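Long-range contacts in pentafunctional AROM polypeptide (Schizosaccharomyces pombe, PDB 5SWV), which probably carries out five steps of the shikimate pathway, with this fragment supplying its 3-dehydroquinate dehydratase and shikimate dehydrogenase parts: residues N202-F206 with K228-G232; G258-K262 with A285-D289; E326-F330 with R385-Y389. The contacts are given in a common frame with arbitrary orientation. Residue numbers count along the deposited sequence, not the author numbering.

Overall arrangement
Starting from the N terminus, the chain first builds the dehydroquinase barrel. Contact 1 closes there, bringing the end of strand 198-203 against the loop between strand 218-220 and helix 236-245. Next, in the shikimate dehydrogenase part, contact 2 joins the loops that follow the neighbouring parallel strands 253-257 and 282-285. Contact 3, the longest span, sets helix 325-330 against helix 382-393, which follows strand 374-378, the first in sequence of the second parallel sheet, joining the substrate-binding part to the part built on that sheet. The three are in series, neither nested nor crossed. Centres of contacts 2 and 3 are about 25 Å apart; the centre of contact 1 is about 47 and 46 Å from theirs.

Contact 1 (N202-F206 with K228-G232)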
loop_
_atom_site.group_PDB
_atom_site.type_symbol
_atom_site.label_atom_id
_atom_site.label_comp_id
_atom_site.label_asym_id
_atom_site.label_seq_id
_atom_site.Cartn_x
_atom_site.Cartn_y
_atom_site.Cartn_z
ATOM N N ASN A 202 -25.843 4.657 4.369
ATOM C CA ASN A 202 -26.904 3.788 4.823
ATOM C C ASN A 202 -26.530 2.369 4.473
ATOM O O ASN A 202 -26.154 2.083 3.326
ATOM C CB ASN A 202 -28.221 4.123 4.142
ATOM C CG ASN A 202 -28.713 5.521 4.473
ATOM O OD1 ASN A 202 -28.762 5.912 5.636
ATOM N ND2 ASN A 202 -29.089 6.278 3.451
ATOM N N MET A 203 -26.622 1.489 5.466
ATOM C CA MET A 203 -26.539 0.064 5.211
ATOM C C MET A 203 -27.885 -0.437 4.683
ATOM O O MET A 203 -28.858 0.324 4.611
ATOM C CB MET A 203 -26.053 -0.686 6.448
ATOM C CG MET A 203 -26.971 -0.695 7.666
ATOM S SD MET A 203 -26.269 -1.491 9.143
ATOM C CE MET A 203 -24.562 -0.975 9.130
ATOM N N GLY A 204 -27.923 -1.706 4.294
ATOM C CA GLY A 204 -29.079 -2.288 3.625
ATOM C C GLY A 204 -28.826 -2.313 2.138
ATOM O O GLY A 204 -28.093 -1.478 1.620
ATOM N N ARG A 205 -29.438 -3.269 1.446
ATOM C CA ARG A 205 -29.367 -3.334 -0.018
ATOM C C ARG A 205 -29.909 -2.083 -0.679
ATOM O O ARG A 205 -29.408 -1.690 -1.727
ATOM C CB ARG A 205 -30.120 -4.544 -0.555
ATOM C CG ARG A 205 -29.483 -5.859 -0.149
ATOM C CD ARG A 205 -30.104 -7.067 -0.851
ATOM N NE ARG A 205 -29.106 -8.127 -1.011
ATOM C CZ ARG A 205 -28.053 -8.068 -1.841
ATOM N NH1 ARG A 205 -27.196 -9.083 -1.882
ATOM N NH2 ARG A 205 -27.829 -7.005 -2.635
ATOM N N PHE A 206 -30.929 -1.469 -0.075
ATOM C CA PHE A 206 -31.445 -0.176 -0.552
ATOM C C PHE A 206 -30.438 0.962 -0.353
ATOM O O PHE A 206 -30.457 1.944 -1.087
ATOM C CB PHE A 206 -32.741 0.229 0.165
ATOM C CG PHE A 206 -33.984 -0.533 -0.251
ATOM C CD1 PHE A 206 -34.430 -0.523 -1.576
ATOM C CD2 PHE A 206 -34.780 -1.172 0.716
ATOM C CE1 PHE A 206 -35.608 -1.183 -1.935
ATOM C CE2 PHE A 206 -35.958 -1.830 0.360
ATOM C CZ PHE A 206 -36.368 -1.837 -0.968
ATOM N N LYS A 228 -20.155 -10.579 4.699
ATOM C CA LYS A 228 -20.227 -9.124 4.731
ATOM C C LYS A 228 -20.355 -8.691 6.166
ATOM O O LYS A 228 -20.995 -9.369 6.973
ATOM C CB LYS A 228 -21.435 -8.596 3.975
ATOM C CG LYS A 228 -21.400 -8.875 2.488
ATOM C CD LYS A 228 -22.688 -8.448 1.811
ATOM C CE LYS A 228 -22.759 -9.040 0.419
ATOM N NZ LYS A 228 -23.953 -8.513 -0.287
ATOM N N ALA A 229 -19.749 -7.555 6.477
ATOM C CA ALA A 229 -19.877 -6.959 7.799
ATOM C C ALA A 229 -21.277 -6.402 8.029
ATOM O O ALA A 229 -21.764 -6.408 9.147
ATOM C CB ALA A 229 -18.838 -5.863 7.990
ATOM N N ALA A 230 -21.905 -5.896 6.980
ATOM C CA ALA A 230 -23.263 -5.385 7.085
ATOM C C ALA A 230 -24.000 -5.462 5.737
ATOM O O ALA A 230 -23.361 -5.504 4.690
ATOM C CB ALA A 230 -23.230 -3.958 7.609
ATOM N N PRO A 231 -25.351 -5.484 5.771
ATOM C CA PRO A 231 -26.123 -5.589 4.535
ATOM C C PRO A 231 -25.812 -4.456 3.572
ATOM O O PRO A 231 -25.760 -3.277 3.976
ATOM C CB PRO A 231 -27.580 -5.487 5.006
ATOM C CG PRO A 231 -27.568 -5.844 6.439
ATOM C CD PRO A 231 -26.239 -5.360 6.948
ATOM N N GLY A 232 -25.599 -4.819 2.316
ATOM C CA GLY A 232 -25.377 -3.845 1.271
ATOM C C GLY A 232 -23.922 -3.595 0.990
ATOM O O GLY A 232 -23.596 -2.827 0.104
#
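Met203 is the side chain to look at first. It sits at the end of strand 198-203, with CA-CB directed toward the loop 228-232. A p, t, p conformation carries its CE to 3.6 Å from Ala230 CB and leaves SD 4.4 Å from Pro231 CD. The thioether thus lies along the apolar side of the Ala-Pro pair, while strand 167-173 and Arg211 also touch it. A triethylene glycol, probably from the crystallisation liquor, lies about 4 Å from the Pro231 side chain. Just beyond, the backbones meet: Gly204 N donates to Pro231 O at 2.7 Å with an N-H...O angle of 154°, and that same carbonyl also accepts a hydrogen bond from Arg211. Gly232 permits this closeness: a CB there would point at the other segment and fall 2.3 Å from Gly204 O. Gly204 is a glycine for a different reason, since at phi 99°, psi 152° a CB would be jammed against the preceding carbonyl oxygen. Farther out, Arg205 (m, t, t) and Lys228 (m, t, t, t) both extend, and Arg205 NH1 comes within 3.7 Å of Lys228 NZ. Asn202 turns its amide away from the loop and hydrogen-bonds to Trp148 through OD1 and Asn180 through ND2. Both segments lie beyond or at the C-terminal ends of barrel strands, the end where TIM-barrel enzymes carry their active site. Like charges this close repel, so the Arg-Lys pair is unlikely to add attraction, and the contact rests mainly on the backbone hydrogen bond and the apolar contacts of Met203, with the cationic ends left at the exposed margin.

Contact 2 (G258-K262 with A285-D289); sequences GKPIK and AFETD
Build two segments, 258-262 and 285-289, that come closest at Gly258 and Glu287, whose CA atoms are 5.6 Å apart. Gly258 takes phi/psi 148/-174°, a region suited to glycine, and Lys259 is extended into a cis peptide bond before Pro260. Ala285 is still in strand conformation, and Glu287 follows at -70/133°. Give Glu287 t, t for chi1 and chi2 and -81° for chi3, so that its carboxylate reaches across: OE1 accepts from Ile261 N at 3.2 Å with a nearly straight N-H...O angle of 172°, while OE2 stands 3.6 Å from Lys259 NZ in a long salt bridge. Lys259, t, t, t with chi4 at 80°, meets a second acid more tightly, its NZ donating to Asp289 OD1 at 2.7 Å, so one ammonium joins both carboxylates in a network. Gly258 N is satisfied by a water, as donor at 3.0 Å; that water in turn donates to Phe286 O at 2.8 Å and Thr288 OG1 at 2.7 Å. Thr288 OG1 also bonds to Thr290 O, and Thr288 O accepts from the Tyr312 hydroxyl. Backbone hydrogen bonds join Lys259 to Ile310 and Phe286 to Leu256 of strand 253-257. Gly258 O faces Glu287 CA at 3.6 Å in a CA-H...O contact. Apart from the polar groups, Ile261 (p, t) points toward the other segment and sets CD1 3.9 Å from Ala285 CB. The loops follow adjacent parallel strands of a beta-alpha-beta unit crossing over through helix 266-277, and the Gly-Lys-Pro-Ile-Lys run belongs to the sequence signature that opens the shikimate dehydrogenase substrate-binding domain.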
loop_
_atom_site.group_PDB
_atom_site.type_symbol
_atom_site.label_atom_id
_atom_site.label_comp_id
_atom_site.label_asym_id
_atom_site.label_seq_id
_atom_site.Cartn_x
_atom_site.Cartn_y
_atom_site.Cartn_z
ATOM N N GLY A 258 8.575 5.831 -25.205
ATOM C CA GLY A 258 9.915 5.257 -25.379
ATOM C C GLY A 258 10.081 4.669 -26.765
ATOM O O GLY A 258 9.185 4.795 -27.609
ATOM N N LYS A 259 11.221 4.017 -26.992
ATOM C CA LYS A 259 11.558 3.438 -28.294
ATOM C C LYS A 259 12.798 2.543 -28.192
ATOM O O LYS A 259 13.850 3.014 -27.779
ATOM C CB LYS A 259 11.833 4.551 -29.306
ATOM C CG LYS A 259 11.849 4.094 -30.756
ATOM C CD LYS A 259 12.340 5.218 -31.668
ATOM C CE LYS A 259 12.636 4.753 -33.089
ATOM N NZ LYS A 259 11.376 4.656 -33.868
ATOM N N PRO A 260 12.691 1.253 -28.561
ATOM C CA PRO A 260 11.510 0.484 -28.992
ATOM C C PRO A 260 10.631 0.035 -27.811
ATOM O O PRO A 260 11.148 -0.308 -26.754
ATOM C CB PRO A 260 12.124 -0.729 -29.700
ATOM C CG PRO A 260 13.445 -0.928 -29.026
ATOM C CD PRO A 260 13.925 0.437 -28.608
ATOM N N ILE A 261 9.315 0.058 -27.999
ATOM C CA ILE A 261 8.357 -0.436 -26.996
ATOM C C ILE A 261 7.362 -1.474 -27.531
ATOM O O ILE A 261 6.688 -2.121 -26.745
ATOM C CB ILE A 261 7.640 0.731 -26.284
ATOM C CG1 ILE A 261 6.921 1.641 -27.276
ATOM C CG2 ILE A 261 8.650 1.561 -25.500
ATOM C CD1 ILE A 261 6.185 2.783 -26.620
ATOM N N LYS A 262 7.270 -1.622 -28.851
ATOM C CA LYS A 262 6.719 -2.801 -29.525
ATOM C C LYS A 262 6.399 -3.972 -28.581
ATOM O O LYS A 262 5.250 -4.327 -28.418
ATOM C CB LYS A 262 7.736 -3.226 -30.619
ATOM C CG LYS A 262 7.368 -4.406 -31.543
ATOM C CD LYS A 262 8.509 -4.723 -32.535
ATOM C CE LYS A 262 8.389 -6.078 -33.255
ATOM N NZ LYS A 262 7.687 -6.075 -34.574
ATOM N N ALA A 285 0.977 1.367 -25.561
ATOM C CA ALA A 285 2.249 1.797 -26.128
ATOM C C ALA A 285 2.030 2.962 -27.113
ATOM O O ALA A 285 1.112 2.925 -27.927
ATOM C CB ALA A 285 2.933 0.629 -26.823
ATOM N N PHE A 286 2.843 4.006 -26.995
ATOM C CA PHE A 286 2.811 5.145 -27.909
ATOM C C PHE A 286 4.253 5.518 -28.266
ATOM O O PHE A 286 4.834 6.465 -27.724
ATOM C CB PHE A 286 2.050 6.323 -27.297
ATOM C CG PHE A 286 1.725 7.402 -28.286
ATOM C CD1 PHE A 286 0.609 7.289 -29.121
ATOM C CD2 PHE A 286 2.528 8.528 -28.403
ATOM C CE1 PHE A 286 0.306 8.278 -30.053
ATOM C CE2 PHE A 286 2.227 9.521 -29.324
ATOM C CZ PHE A 286 1.123 9.397 -30.153
ATOM N N GLU A 287 4.814 4.744 -29.194
ATOM C CA GLU A 287 6.199 4.886 -29.612
ATOM C C GLU A 287 6.395 6.168 -30.410
ATOM O O GLU A 287 5.598 6.455 -31.287
ATOM C CB GLU A 287 6.607 3.680 -30.457
ATOM C CG GLU A 287 8.105 3.501 -30.550
ATOM C CD GLU A 287 8.493 2.307 -31.387
ATOM O OE1 GLU A 287 8.471 1.160 -30.864
ATOM O OE2 GLU A 287 8.835 2.536 -32.567
ATOM N N THR A 288 7.428 6.948 -30.103
ATOM C CA THR A 288 7.723 8.141 -30.895
ATOM C C THR A 288 9.205 8.302 -31.187
ATOM O O THR A 288 10.051 7.824 -30.431
ATOM C CB THR A 288 7.231 9.428 -30.225
ATOM O OG1 THR A 288 7.920 9.609 -28.981
ATOM C CG2 THR A 288 5.724 9.385 -30.012
ATOM N N ASP A 289 9.486 9.004 -32.287
ATOM C CA ASP A 289 10.846 9.219 -32.790
ATOM C C ASP A 289 11.577 10.314 -32.029
ATOM O O ASP A 289 12.797 10.237 -31.835
ATOM C CB ASP A 289 10.815 9.550 -34.295
ATOM C CG ASP A 289 10.504 8.333 -35.163
ATOM O OD1 ASP A 289 10.762 7.183 -34.743
ATOM O OD2 ASP A 289 10.006 8.528 -36.284
HETATM O O HOH W 1 7.249 7.806 -27.055
#

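Contact 3 (E326-F330 with R385-Y389)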
loop_
_atom_site.group_PDB
_atom_site.type_symbol
_atom_site.label_atom_id
_atom_site.label_comp_id
_atom_site.label_asym_id
_atom_site.label_seq_id
_atom_site.Cartn_x
_atom_site.Cartn_y
_atom_site.Cartn_z
ATOM N N GLU A 326 12.525 11.322 -5.302
ATOM C CA GLU A 326 13.340 10.284 -5.925
ATOM C C GLU A 326 13.653 10.657 -7.359
ATOM O O GLU A 326 14.771 10.465 -7.816
ATOM C CB GLU A 326 12.680 8.905 -5.869
ATOM C CG GLU A 326 12.645 8.267 -4.486
ATOM C CD GLU A 326 11.563 8.815 -3.555
ATOM O OE1 GLU A 326 10.667 9.583 -4.007
ATOM O OE2 GLU A 326 11.637 8.496 -2.341
ATOM N N ALA A 327 12.678 11.215 -8.061
ATOM C CA ALA A 327 12.889 11.613 -9.447
ATOM C C ALA A 327 13.953 12.688 -9.537
ATOM O O ALA A 327 14.796 12.640 -10.425
ATOM C CB ALA A 327 11.590 12.081 -10.111
ATOM N N ARG A 328 13.918 13.638 -8.611
ATOM C CA ARG A 328 14.937 14.672 -8.569
ATOM C C ARG A 328 16.277 14.079 -8.196
ATOM O O ARG A 328 17.270 14.342 -8.844
ATOM C CB ARG A 328 14.596 15.763 -7.579
ATOM C CG ARG A 328 15.495 16.989 -7.739
ATOM C CD ARG A 328 15.330 17.968 -6.587
ATOM N NE ARG A 328 13.939 17.970 -6.132
ATOM C CZ ARG A 328 12.914 18.528 -6.787
ATOM N NH1 ARG A 328 13.098 19.190 -7.940
ATOM N NH2 ARG A 328 11.686 18.425 -6.268
ATOM N N PHE A 329 16.298 13.265 -7.160
ATOM C CA PHE A 329 17.541 12.741 -6.683
ATOM C C PHE A 329 18.221 11.896 -7.752
ATOM O O PHE A 329 19.392 12.085 -7.988
ATOM C CB PHE A 329 17.321 11.948 -5.410
ATOM C CG PHE A 329 18.575 11.399 -4.844
ATOM C CD1 PHE A 329 19.502 12.243 -4.267
ATOM C CD2 PHE A 329 18.838 10.032 -4.896
ATOM C CE1 PHE A 329 20.683 11.730 -3.732
ATOM C CE2 PHE A 329 19.996 9.509 -4.368
ATOM C CZ PHE A 329 20.928 10.359 -3.791
ATOM N N PHE A 330 17.492 10.988 -8.401
ATOM C CA PHE A 330 18.068 10.153 -9.463
ATOM C C PHE A 330 18.070 10.820 -10.841
ATOM O O PHE A 330 18.596 10.244 -11.800
ATOM C CB PHE A 330 17.314 8.829 -9.586
ATOM C CG PHE A 330 17.367 7.967 -8.359
ATOM C CD1 PHE A 330 18.572 7.549 -7.842
ATOM C CD2 PHE A 330 16.193 7.519 -7.752
ATOM C CE1 PHE A 330 18.618 6.736 -6.715
ATOM C CE2 PHE A 330 16.225 6.691 -6.636
ATOM C CZ PHE A 330 17.439 6.294 -6.115
ATOM N N ARG A 385 22.395 2.330 -8.092
ATOM C CA ARG A 385 22.134 3.474 -7.218
ATOM C C ARG A 385 20.788 3.352 -6.537
ATOM O O ARG A 385 20.677 3.632 -5.343
ATOM C CB ARG A 385 22.195 4.773 -7.994
ATOM C CG ARG A 385 23.504 4.905 -8.750
ATOM C CD ARG A 385 23.788 6.325 -9.165
ATOM N NE ARG A 385 22.669 6.910 -9.903
ATOM C CZ ARG A 385 22.696 8.119 -10.457
ATOM N NH1 ARG A 385 23.814 8.872 -10.387
ATOM N NH2 ARG A 385 21.606 8.566 -11.101
ATOM N N ALA A 386 19.773 2.940 -7.301
ATOM C CA ALA A 386 18.451 2.650 -6.753
ATOM C C ALA A 386 18.525 1.526 -5.729
ATOM O O ALA A 386 17.874 1.587 -4.678
ATOM C CB ALA A 386 17.494 2.277 -7.860
ATOM N N ALA A 387 19.339 0.522 -6.030
ATOM C CA ALA A 387 19.551 -0.604 -5.128
ATOM C C ALA A 387 20.160 -0.177 -3.783
ATOM O O ALA A 387 19.702 -0.615 -2.722
ATOM C CB ALA A 387 20.418 -1.654 -5.799
ATOM N N ILE A 388 21.171 0.687 -3.829
ATOM C CA ILE A 388 21.758 1.241 -2.615
ATOM C C ILE A 388 20.718 2.030 -1.825
ATOM O O ILE A 388 20.503 1.743 -0.649
ATOM C CB ILE A 388 22.998 2.081 -2.931
ATOM C CG1 ILE A 388 24.114 1.142 -3.336
ATOM C CG2 ILE A 388 23.447 2.910 -1.728
ATOM C CD1 ILE A 388 25.294 1.852 -3.949
ATOM N N TYR A 389 20.052 2.991 -2.464
ATOM C CA TYR A 389 18.927 3.706 -1.814
ATOM C C TYR A 389 17.911 2.733 -1.188
ATOM O O TYR A 389 17.557 2.871 -0.018
ATOM C CB TYR A 389 18.233 4.661 -2.794
ATOM C CG TYR A 389 16.991 5.329 -2.254
ATOM C CD1 TYR A 389 17.058 6.205 -1.185
ATOM C CD2 TYR A 389 15.736 5.089 -2.826
ATOM C CE1 TYR A 389 15.914 6.836 -0.690
ATOM C CE2 TYR A 389 14.582 5.700 -2.341
ATOM C CZ TYR A 389 14.666 6.578 -1.270
ATOM O OH TYR A 389 13.515 7.181 -0.792
#
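The two helical segments are well separated, with axes 12.1 Å apart at closest approach and N-to-C directions at 129°; even the nearest CA atoms, of Phe330 and Ala386, are 8.0 Å apart. Long side chains therefore bridge the gap. Phe330 (chi1 m) reaches over with its ring, CZ lying 3.8 Å from both Ala386 CA and Tyr389 CB. Its edge meets the face of Tyr389 in an offset edge-to-face stack, with centroids 5.8 Å apart and planes at 76°. Helix 325-330 comes from the substrate-binding part of shikimate dehydrogenase, whereas helix 382-393 follows the first strand of the Rossmann-like parallel sheet, so the contact spans the junction of the two. Tyr389 is t at chi1, which lets OH give a weak hydrogen bond to Glu326 OE2 at 2.8 Å; Trp354 of helix 353-364 also packs edge-to-face with Tyr389. Toward the other end, Arg385 NH2 approaches Phe330 O to 3.5 Å, the carbonyl lying at the guanidinium edge.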